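PDB 3IUP: putative NADPH:quinone oxidoreductase from Ralstonia eutropha, which probably catalyses the NADPH-dependent reduction of quinones or related carbonyl substrates, with NADPH bound at a Rossmann-type nucleotide-binding domain. Local coordinates for residues T159-V164 against Q328-E333; L139-G144 against A332-T337; H219-A224 against T233-S238. All coordinates share one frame; numbering follows the deposited sequence. Where two conformers were deposited one is given.

Interaction 1: residues T159-V164 against Q328-E333; sequences TALGMV and QRVVAE. With NDP (NADPH dihydro-nicotinamide-adenine-dinucleotide phosphate), chain C.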
loop_
_atom_site.group_PDB
_atom_site.type_symbol
_atom_site.label_atom_id
_atom_site.label_comp_id
_atom_site.label_asym_id
_atom_site.label_seq_id
_atom_site.Cartn_x
_atom_site.Cartn_y
_atom_site.Cartn_z
ATOM N N THR A 159 -12.011 16.867 -2.572
ATOM C CA THR A 159 -11.335 15.756 -1.936
ATOM C C THR A 159 -12.338 14.980 -1.114
ATOM O O THR A 159 -12.332 13.750 -1.158
ATOM C CB THR A 159 -10.146 16.221 -1.117
ATOM O OG1 THR A 159 -9.204 16.866 -1.993
ATOM C CG2 THR A 159 -9.430 15.081 -0.394
ATOM N N ALA A 160 -13.191 15.669 -0.365
ATOM C CA ALA A 160 -14.191 14.972 0.454
ATOM C C ALA A 160 -15.113 14.168 -0.441
ATOM O O ALA A 160 -15.376 12.990 -0.182
ATOM C CB ALA A 160 -14.966 15.933 1.328
ATOM N N LEU A 161 -15.609 14.791 -1.498
ATOM C CA LEU A 161 -16.419 14.045 -2.449
ATOM C C LEU A 161 -15.616 12.925 -3.101
ATOM O O LEU A 161 -16.154 11.831 -3.362
ATOM C CB LEU A 161 -16.988 14.990 -3.515
ATOM C CG LEU A 161 -18.065 15.921 -2.977
ATOM C CD1 LEU A 161 -18.299 17.022 -4.004
ATOM C CD2 LEU A 161 -19.363 15.151 -2.649
ATOM N N GLY A 162 -14.358 13.160 -3.386
ATOM C CA GLY A 162 -13.530 12.147 -3.981
ATOM C C GLY A 162 -13.268 10.931 -3.129
ATOM O O GLY A 162 -13.071 9.836 -3.643
HETATM N N MSE A 163 -13.260 11.121 -1.818
HETATM C CA MSE A 163 -13.177 9.961 -0.889
HETATM C C MSE A 163 -14.389 9.070 -1.058
HETATM O O MSE A 163 -14.251 7.862 -1.135
HETATM C CB MSE A 163 -13.072 10.453 0.560
HETATM C CG MSE A 163 -11.835 11.143 0.767
HETATM SE SE MSE A 163 -11.833 11.795 2.645
HETATM C CE MSE A 163 -10.130 12.419 2.596
ATOM N N VAL A 164 -15.575 9.665 -1.087
ATOM C CA VAL A 164 -16.795 8.908 -1.305
ATOM C C VAL A 164 -16.831 8.258 -2.703
ATOM O O VAL A 164 -17.156 7.065 -2.852
ATOM C CB VAL A 164 -18.035 9.737 -1.037
ATOM C CG1 VAL A 164 -19.296 8.939 -1.397
ATOM C CG2 VAL A 164 -18.029 10.182 0.441
ATOM N N GLN A 328 -20.611 20.984 -9.395
ATOM C CA GLN A 328 -21.969 21.485 -9.307
ATOM C C GLN A 328 -22.612 21.234 -7.938
ATOM O O GLN A 328 -23.305 22.095 -7.407
ATOM C CB GLN A 328 -22.811 20.854 -10.403
ATOM C CG GLN A 328 -22.370 21.264 -11.809
ATOM C CD GLN A 328 -23.239 20.616 -12.890
ATOM O OE1 GLN A 328 -23.152 19.406 -13.144
ATOM N NE2 GLN A 328 -24.076 21.423 -13.532
ATOM N N ARG A 329 -22.352 20.067 -7.349
ATOM C CA ARG A 329 -22.831 19.822 -5.999
ATOM C C ARG A 329 -22.167 20.749 -4.970
ATOM O O ARG A 329 -22.813 21.230 -4.029
ATOM C CB ARG A 329 -22.642 18.364 -5.583
ATOM C CG ARG A 329 -23.017 18.209 -4.114
ATOM C CD ARG A 329 -23.128 16.819 -3.687
ATOM N NE ARG A 329 -23.529 16.788 -2.293
ATOM C CZ ARG A 329 -23.573 15.680 -1.586
ATOM N NH1 ARG A 329 -23.188 14.530 -2.140
ATOM N NH2 ARG A 329 -23.970 15.735 -0.321
ATOM N N VAL A 330 -20.871 21.008 -5.138
ATOM C CA VAL A 330 -20.183 21.929 -4.233
ATOM C C VAL A 330 -20.877 23.325 -4.290
ATOM O O VAL A 330 -21.178 23.921 -3.255
ATOM C CB VAL A 330 -18.654 22.031 -4.530
ATOM C CG1 VAL A 330 -18.024 23.102 -3.677
ATOM C CG2 VAL A 330 -17.933 20.663 -4.292
ATOM N N VAL A 331 -21.146 23.812 -5.489
ATOM C CA VAL A 331 -21.813 25.115 -5.645
ATOM C C VAL A 331 -23.188 25.103 -4.970
ATOM O O VAL A 331 -23.530 26.029 -4.239
ATOM C CB VAL A 331 -21.874 25.566 -7.123
ATOM C CG1 VAL A 331 -22.928 26.741 -7.318
ATOM C CG2 VAL A 331 -20.451 25.950 -7.588
ATOM N N ALA A 332 -23.930 24.008 -5.148
ATOM C CA ALA A 332 -25.272 23.885 -4.617
ATOM C C ALA A 332 -25.308 23.879 -3.086
ATOM O O ALA A 332 -26.294 24.284 -2.507
ATOM C CB ALA A 332 -25.936 22.602 -5.171
ATOM N N GLU A 333 -24.239 23.420 -2.439
ATOM C CA GLU A 333 -24.223 23.230 -0.984
ATOM C C GLU A 333 -23.050 23.979 -0.404
ATOM O O GLU A 333 -22.476 23.593 0.640
ATOM C CB GLU A 333 -24.156 21.739 -0.661
ATOM C CG GLU A 333 -25.411 20.981 -1.123
ATOM C CD GLU A 333 -25.285 19.472 -1.071
ATOM O OE1 GLU A 333 -24.490 18.916 -0.266
ATOM O OE2 GLU A 333 -26.017 18.813 -1.849
HETATM P PA NDP C . -7.254 21.716 8.813
HETATM O O1A NDP C . -8.593 22.267 8.783
HETATM O O2A NDP C . -6.102 22.626 8.997
HETATM O O5B NDP C . -7.288 20.619 10.053
HETATM C C5B NDP C . -6.101 19.844 10.250
HETATM C C4B NDP C . -6.390 18.784 11.269
HETATM O O4B NDP C . -5.210 18.045 11.385
HETATM C C3B NDP C . -6.746 19.354 12.652
HETATM O O3B NDP C . -7.884 18.773 13.252
HETATM C C2B NDP C . -5.515 18.991 13.511
HETATM O O2B NDP C . -5.820 18.670 14.868
HETATM C C1B NDP C . -5.000 17.763 12.774
HETATM N N9A NDP C . -3.561 17.532 12.957
HETATM C C8A NDP C . -2.574 18.475 12.758
HETATM N N7A NDP C . -1.377 17.889 12.936
HETATM C C5A NDP C . -1.577 16.555 13.238
HETATM C C6A NDP C . -0.727 15.469 13.528
HETATM N N6A NDP C . 0.609 15.583 13.643
HETATM N N1A NDP C . -1.282 14.233 13.785
HETATM C C2A NDP C . -2.629 14.047 13.798
HETATM N N3A NDP C . -3.457 15.108 13.513
HETATM C C4A NDP C . -2.948 16.334 13.241
HETATM O O3 NDP C . -6.850 20.833 7.520
HETATM P PN NDP C . -7.659 20.704 6.191
HETATM O O1N NDP C . -9.033 20.307 6.372
HETATM O O2N NDP C . -7.432 21.880 5.284
HETATM O O5D NDP C . -6.864 19.449 5.521
HETATM C C5D NDP C . -7.052 18.133 6.064
HETATM C C4D NDP C . -6.021 17.181 5.466
HETATM O O4D NDP C . -6.466 16.874 4.128
HETATM C C3D NDP C . -4.577 17.715 5.371
HETATM O O3D NDP C . -3.634 16.700 5.648
HETATM C C2D NDP C . -4.487 18.091 3.901
HETATM O O2D NDP C . -3.175 18.150 3.362
HETATM C C1D NDP C . -5.305 16.944 3.302
HETATM N N1N NDP C . -5.699 17.170 1.893
HETATM C C2N NDP C . -5.126 16.355 0.974
HETATM C C3N NDP C . -5.400 16.483 -0.362
HETATM C C7N NDP C . -4.857 15.476 -1.358
HETATM O O7N NDP C . -5.085 15.758 -2.702
HETATM N N7N NDP C . -4.165 14.378 -1.027
HETATM C C4N NDP C . -6.537 17.325 -0.795
HETATM C C5N NDP C . -7.123 18.177 0.303
HETATM C C6N NDP C . -6.682 18.056 1.615
HETATM P P2B NDP C . -4.979 19.342 16.111
HETATM O O1X NDP C . -5.800 20.546 16.594
HETATM O O2X NDP C . -3.573 19.772 15.706
HETATM O O3X NDP C . -4.929 18.219 17.159
#
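The two methyl groups of Leu161 divide the work of joining two helices: CD1 meets Val330 while CD2 is directed at Arg329. With CG beside the backbone N (chi1 -71°), the isobutyl group reaches out from helix 155-169 toward helix 320-332, and its branches part over adjacent residues. CD1 lies 3.7 Å from CG2 of Val330, the two side chains meeting at a slant, and the valine also touches Pro157 and Leu158 of the same helix 155-169. CD2 comes to 3.9 Å from NH1 of Arg329 and approaches the guanidinium obliquely. Arg329, extended from CG to NE, turns NE and NH2 side-on to a single oxygen of Glu333, four residues on and just past the helix end, with OE1 in the guanidinium plane. The NE bond to OE1 is 3.1 Å (N-H...O 156°) and comes from above the carboxylate plane, whereas NH2, at 3.2 Å, uses the syn lone pair of OE1. NH1 is taken by a salt bridge to Asp195, so the two carboxylates probably hold the rotation of the guanidinium beside the leucine methyl. Elsewhere on helix 155-169, Thr159 faces the cofactor: its OG1 is 3.0 Å from C4N of NADPH, the hydride-bearing carbon of the nicotinamide, and is hydrogen-bonded to Val155 O. One helix thus has its leucine packed against helix 320-332 and its threonine set against the dihydronicotinamide, an arrangement consistent with the nicotinamide site of a medium-chain dehydrogenase/reductase.

Interaction 2: residues L139-G144 against A332-T337; sequences LVLPEG and AELKTT
Above the carbonyl plane of Gly144 sits the ammonium group of Lys335, 49° out of that plane, with NZ 2.7 Å from Gly144 O and a C=O...N angle of 130°. The bond is short, yet the donor is not on a lone pair. A second planar group, the Glu333 carboxylate, receives the hydroxyl of Thr337 on the anti side of OE1, tilted out of the carboxylate plane, at 2.7 Å from OG1. The pyrrolidine ring of Pro142 offers its CD and CG to Leu334, CD lying 3.8 Å from CD2 of the leucine.

That same methyl also touches Leu141: the two CD2 atoms are 4.0 Å apart, and the leucine side chains meet at about a right angle. Leu334 owes this reach to CG standing opposite the backbone N (chi1 -174°), which carries its branch toward the proline and Leu141. The leucine and Lys335 are the two central residues of a type I beta turn from Glu333 to Thr336, closed by Thr336 N to Glu333 O at 3.2 Å; the turn follows the end of helix 320-332. The partner segment leaves strand 138-140, within the alcohol dehydrogenase GroES-like region, where Leu141 still exchanges a backbone hydrogen bond with Thr118. The turn consequently puts an apolar and a charged residue next to each other against the same exit from the sheet.

Lys335 runs extended beyond CG, and Asp149 adds a long, weak ion pair to its ammonium group. NZ has a further partner in a water, 2.7 Å away, which donates in turn to Glu143 O.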
loop_
_atom_site.group_PDB
_atom_site.type_symbol
_atom_site.label_atom_id
_atom_site.label_comp_id
_atom_site.label_asym_id
_atom_site.label_seq_id
_atom_site.Cartn_x
_atom_site.Cartn_y
_atom_site.Cartn_z
ATOM N N LEU A 139 -14.794 28.869 -11.768
ATOM C CA LEU A 139 -16.079 28.367 -11.300
ATOM C C LEU A 139 -16.898 29.571 -10.868
ATOM O O LEU A 139 -16.526 30.265 -9.919
ATOM C CB LEU A 139 -15.864 27.441 -10.103
ATOM C CG LEU A 139 -17.022 26.648 -9.517
ATOM C CD1 LEU A 139 -17.694 25.797 -10.598
ATOM C CD2 LEU A 139 -16.444 25.772 -8.404
ATOM N N VAL A 140 -18.023 29.815 -11.536
ATOM C CA VAL A 140 -18.913 30.926 -11.166
ATOM C C VAL A 140 -19.654 30.602 -9.863
ATOM O O VAL A 140 -20.280 29.531 -9.731
ATOM C CB VAL A 140 -19.929 31.275 -12.306
ATOM C CG1 VAL A 140 -20.840 32.407 -11.869
ATOM C CG2 VAL A 140 -19.187 31.672 -13.581
ATOM N N LEU A 141 -19.547 31.496 -8.886
ATOM C CA LEU A 141 -20.099 31.247 -7.571
ATOM C C LEU A 141 -21.594 31.594 -7.558
ATOM O O LEU A 141 -22.038 32.446 -8.312
ATOM C CB LEU A 141 -19.342 32.041 -6.498
ATOM C CG LEU A 141 -17.916 31.521 -6.195
ATOM C CD1 LEU A 141 -17.272 32.406 -5.154
ATOM C CD2 LEU A 141 -17.925 30.009 -5.775
ATOM N N PRO A 142 -22.367 30.948 -6.687
ATOM C CA PRO A 142 -23.795 31.252 -6.653
ATOM C C PRO A 142 -24.127 32.637 -6.098
ATOM O O PRO A 142 -23.314 33.263 -5.444
ATOM C CB PRO A 142 -24.360 30.160 -5.733
ATOM C CG PRO A 142 -23.242 29.674 -4.919
ATOM C CD PRO A 142 -21.950 30.083 -5.570
ATOM N N GLU A 143 -25.347 33.097 -6.362
ATOM C CA GLU A 143 -25.807 34.403 -5.913
ATOM C C GLU A 143 -25.669 34.491 -4.408
ATOM O O GLU A 143 -25.955 33.532 -3.685
ATOM C CB GLU A 143 -27.277 34.653 -6.315
ATOM C CG GLU A 143 -27.531 36.123 -6.639
ATOM C CD GLU A 143 -26.975 36.510 -8.007
ATOM O OE1 GLU A 143 -27.403 35.879 -9.001
ATOM O OE2 GLU A 143 -26.122 37.437 -8.104
ATOM N N GLY A 144 -25.180 35.631 -3.940
ATOM C CA GLY A 144 -25.022 35.847 -2.512
ATOM C C GLY A 144 -23.786 35.197 -1.915
ATOM O O GLY A 144 -23.603 35.246 -0.697
ATOM N N ALA A 332 -23.930 24.008 -5.148
ATOM C CA ALA A 332 -25.272 23.885 -4.617
ATOM C C ALA A 332 -25.308 23.879 -3.086
ATOM O O ALA A 332 -26.294 24.284 -2.507
ATOM C CB ALA A 332 -25.936 22.602 -5.171
ATOM N N GLU A 333 -24.239 23.420 -2.439
ATOM C CA GLU A 333 -24.223 23.230 -0.984
ATOM C C GLU A 333 -23.050 23.979 -0.404
ATOM O O GLU A 333 -22.476 23.593 0.640
ATOM C CB GLU A 333 -24.156 21.739 -0.661
ATOM C CG GLU A 333 -25.411 20.981 -1.123
ATOM C CD GLU A 333 -25.285 19.472 -1.071
ATOM O OE1 GLU A 333 -24.490 18.916 -0.266
ATOM O OE2 GLU A 333 -26.017 18.813 -1.849
ATOM N N LEU A 334 -22.724 25.092 -1.057
ATOM C CA LEU A 334 -21.508 25.823 -0.756
ATOM C C LEU A 334 -21.479 26.307 0.672
ATOM O O LEU A 334 -20.443 26.247 1.317
ATOM C CB LEU A 334 -21.314 26.997 -1.720
ATOM C CG LEU A 334 -19.992 27.751 -1.578
ATOM C CD1 LEU A 334 -18.811 26.858 -1.845
ATOM C CD2 LEU A 334 -19.976 28.951 -2.551
ATOM N N LYS A 335 -22.619 26.780 1.169
ATOM C CA LYS A 335 -22.676 27.369 2.506
ATOM C C LYS A 335 -23.226 26.402 3.557
ATOM O O LYS A 335 -23.312 26.743 4.745
ATOM C CB LYS A 335 -23.508 28.659 2.469
ATOM C CG LYS A 335 -22.841 29.860 1.804
ATOM C CD LYS A 335 -23.741 31.057 1.914
ATOM C CE LYS A 335 -23.123 32.285 1.339
ATOM N NZ LYS A 335 -24.091 33.405 1.212
ATOM N N THR A 336 -23.574 25.186 3.143
ATOM C CA THR A 336 -24.080 24.198 4.069
ATOM C C THR A 336 -23.072 23.066 4.171
ATOM O O THR A 336 -22.142 23.159 4.952
ATOM C CB THR A 336 -25.474 23.751 3.656
ATOM O OG1 THR A 336 -25.434 23.233 2.331
ATOM C CG2 THR A 336 -26.441 24.949 3.722
ATOM N N THR A 337 -23.215 22.033 3.356
ATOM C CA THR A 337 -22.303 20.880 3.418
ATOM C C THR A 337 -20.818 21.277 3.308
ATOM O O THR A 337 -19.974 20.741 4.012
ATOM C CB THR A 337 -22.616 19.934 2.289
ATOM O OG1 THR A 337 -24.020 19.701 2.262
ATOM C CG2 THR A 337 -21.830 18.626 2.432
HETATM O O HOH W 1 -25.334 32.394 -0.983
#

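Interaction 3: residues H219-A224 against T233-S238; sequences HVCNAA and TEALVS
The two backbones come closest at His219 and Ala235, their CA atoms 6.5 Å apart, where helix 228-239 passes over the end of strand 220-222. The strand is an outermost one of the six-stranded parallel sheet, and the helix belongs to the beta-alpha-beta crossover that carries the chain on to strand 243-249, a connection of the Rossmann fold. Ala235 turns its methyl toward the strand and receives residues on both sides of Val220: SG of Cys221 lies 4.0 Å from CB, and ND1 of His219 4.1 Å. Val220, pointing the other way, packs on helix 206-214, leaving the strand between two layers of helix. The small alanine is consistent with the close approach of the helix, and it also rests on Val200 of the adjacent strand. CG of His219 lies beside the backbone N (chi1 -62°), which swings the imidazole along the helix, past Ala235 to Ser238 one turn later. The ring meets both residues obliquely, and CE1 comes to 3.7 Å from Ser238 CB. At the end of the strand, Asn222 forms an Asx turn: Ala224 N donates to Asn222 OD1 at 3.0 Å, from well above the plane of the amide carbonyl.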
loop_
_atom_site.group_PDB
_atom_site.type_symbol
_atom_site.label_atom_id
_atom_site.label_comp_id
_atom_site.label_asym_id
_atom_site.label_seq_id
_atom_site.Cartn_x
_atom_site.Cartn_y
_atom_site.Cartn_z
ATOM N N HIS A 219 -20.290 8.093 14.430
ATOM C CA HIS A 219 -19.160 7.345 14.983
ATOM C C HIS A 219 -17.933 8.183 15.033
ATOM O O HIS A 219 -17.436 8.609 13.983
ATOM C CB HIS A 219 -18.820 6.161 14.101
ATOM C CG HIS A 219 -19.909 5.164 13.962
ATOM N ND1 HIS A 219 -20.226 4.281 14.969
ATOM C CD2 HIS A 219 -20.772 4.920 12.949
ATOM C CE1 HIS A 219 -21.232 3.517 14.570
ATOM N NE2 HIS A 219 -21.577 3.882 13.348
ATOM N N VAL A 220 -17.394 8.374 16.225
ATOM C CA VAL A 220 -16.169 9.091 16.403
ATOM C C VAL A 220 -15.331 8.348 17.404
ATOM O O VAL A 220 -15.818 8.023 18.492
ATOM C CB VAL A 220 -16.418 10.499 16.929
ATOM C CG1 VAL A 220 -15.121 11.268 16.963
ATOM C CG2 VAL A 220 -17.489 11.238 16.049
ATOM N N CYS A 221 -14.096 8.018 17.020
ATOM C CA CYS A 221 -13.116 7.370 17.870
ATOM C C CYS A 221 -11.922 8.262 18.078
ATOM O O CYS A 221 -11.409 8.878 17.152
ATOM C CB CYS A 221 -12.625 6.076 17.230
ATOM S SG CYS A 221 -13.989 4.943 16.915
ATOM N N ASN A 222 -11.460 8.307 19.308
ATOM C CA ASN A 222 -10.347 9.139 19.715
ATOM C C ASN A 222 -9.127 8.255 19.876
ATOM O O ASN A 222 -9.090 7.389 20.709
ATOM C CB ASN A 222 -10.696 9.857 21.023
ATOM C CG ASN A 222 -9.561 10.668 21.595
ATOM O OD1 ASN A 222 -8.579 10.947 20.936
ATOM N ND2 ASN A 222 -9.746 11.137 22.814
ATOM N N ALA A 223 -8.085 8.539 19.078
ATOM C CA ALA A 223 -6.838 7.793 19.154
ATOM C C ALA A 223 -6.169 7.852 20.529
ATOM O O ALA A 223 -5.439 6.937 20.876
ATOM C CB ALA A 223 -5.863 8.310 18.017
ATOM N N ALA A 224 -6.432 8.906 21.309
ATOM C CA ALA A 224 -5.918 9.027 22.675
ATOM C C ALA A 224 -6.682 8.147 23.666
ATOM O O ALA A 224 -6.277 8.039 24.816
ATOM C CB ALA A 224 -5.956 10.498 23.140
ATOM N N THR A 233 -12.752 -0.997 16.526
ATOM C CA THR A 233 -13.224 -2.294 16.052
ATOM C C THR A 233 -14.761 -2.348 16.097
ATOM O O THR A 233 -15.417 -2.770 15.140
ATOM C CB THR A 233 -12.584 -3.466 16.811
ATOM O OG1 THR A 233 -11.156 -3.409 16.728
ATOM C CG2 THR A 233 -13.094 -4.827 16.260
ATOM N N GLU A 234 -15.359 -1.870 17.192
ATOM C CA GLU A 234 -16.827 -1.844 17.277
ATOM C C GLU A 234 -17.431 -0.971 16.189
ATOM O O GLU A 234 -18.397 -1.331 15.594
ATOM C CB GLU A 234 -17.321 -1.277 18.616
ATOM C CG GLU A 234 -17.000 -2.085 19.826
ATOM C CD GLU A 234 -17.395 -1.344 21.149
ATOM O OE1 GLU A 234 -18.313 -0.489 21.089
ATOM O OE2 GLU A 234 -16.782 -1.612 22.223
ATOM N N ALA A 235 -16.872 0.218 15.995
ATOM C CA ALA A 235 -17.321 1.124 14.927
ATOM C C ALA A 235 -17.213 0.454 13.550
ATOM O O ALA A 235 -18.074 0.649 12.692
ATOM C CB ALA A 235 -16.518 2.450 14.970
ATOM N N LEU A 236 -16.120 -0.279 13.335
ATOM C CA LEU A 236 -15.951 -1.023 12.069
ATOM C C LEU A 236 -16.949 -2.176 11.905
ATOM O O LEU A 236 -17.473 -2.408 10.831
ATOM C CB LEU A 236 -14.505 -1.444 11.873
ATOM C CG LEU A 236 -13.566 -0.253 11.700
ATOM C CD1 LEU A 236 -12.117 -0.695 11.856
ATOM C CD2 LEU A 236 -13.826 0.441 10.325
ATOM N N VAL A 237 -17.282 -2.870 12.989
ATOM C CA VAL A 237 -18.387 -3.828 12.926
ATOM C C VAL A 237 -19.691 -3.147 12.557
ATOM O O VAL A 237 -20.403 -3.597 11.668
ATOM C CB VAL A 237 -18.521 -4.622 14.243
ATOM C CG1 VAL A 237 -19.779 -5.475 14.211
ATOM C CG2 VAL A 237 -17.265 -5.432 14.439
ATOM N N SER A 238 -19.988 -2.014 13.196
ATOM C CA SER A 238 -21.198 -1.281 12.921
ATOM C C SER A 238 -21.304 -0.813 11.477
ATOM O O SER A 238 -22.359 -0.976 10.837
ATOM C CB SER A 238 -21.313 -0.080 13.851
ATOM O OG SER A 238 -21.487 -0.525 15.181
#

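Interactions 1 and 2 adjoin, their centres 11 Å apart, and share Ala332 and Glu333, where helix 320-332 gives way to the following turn. They also touch directly: Val331, between the contacting residues of both, packs its CG2 4.0 Å from Leu139 CG. The end of one helix is therefore wedged between helix 155-169, which carries Thr159 at the nicotinamide, and the exit of strand 138-140. Interaction 3 stands apart, its centre 25 Å from that of interaction 1 and 33 Å from that of interaction 2. It lies at the edge of the nucleotide-binding sheet, with the side chain of Cys221 about 13 Å from a bound NADPH.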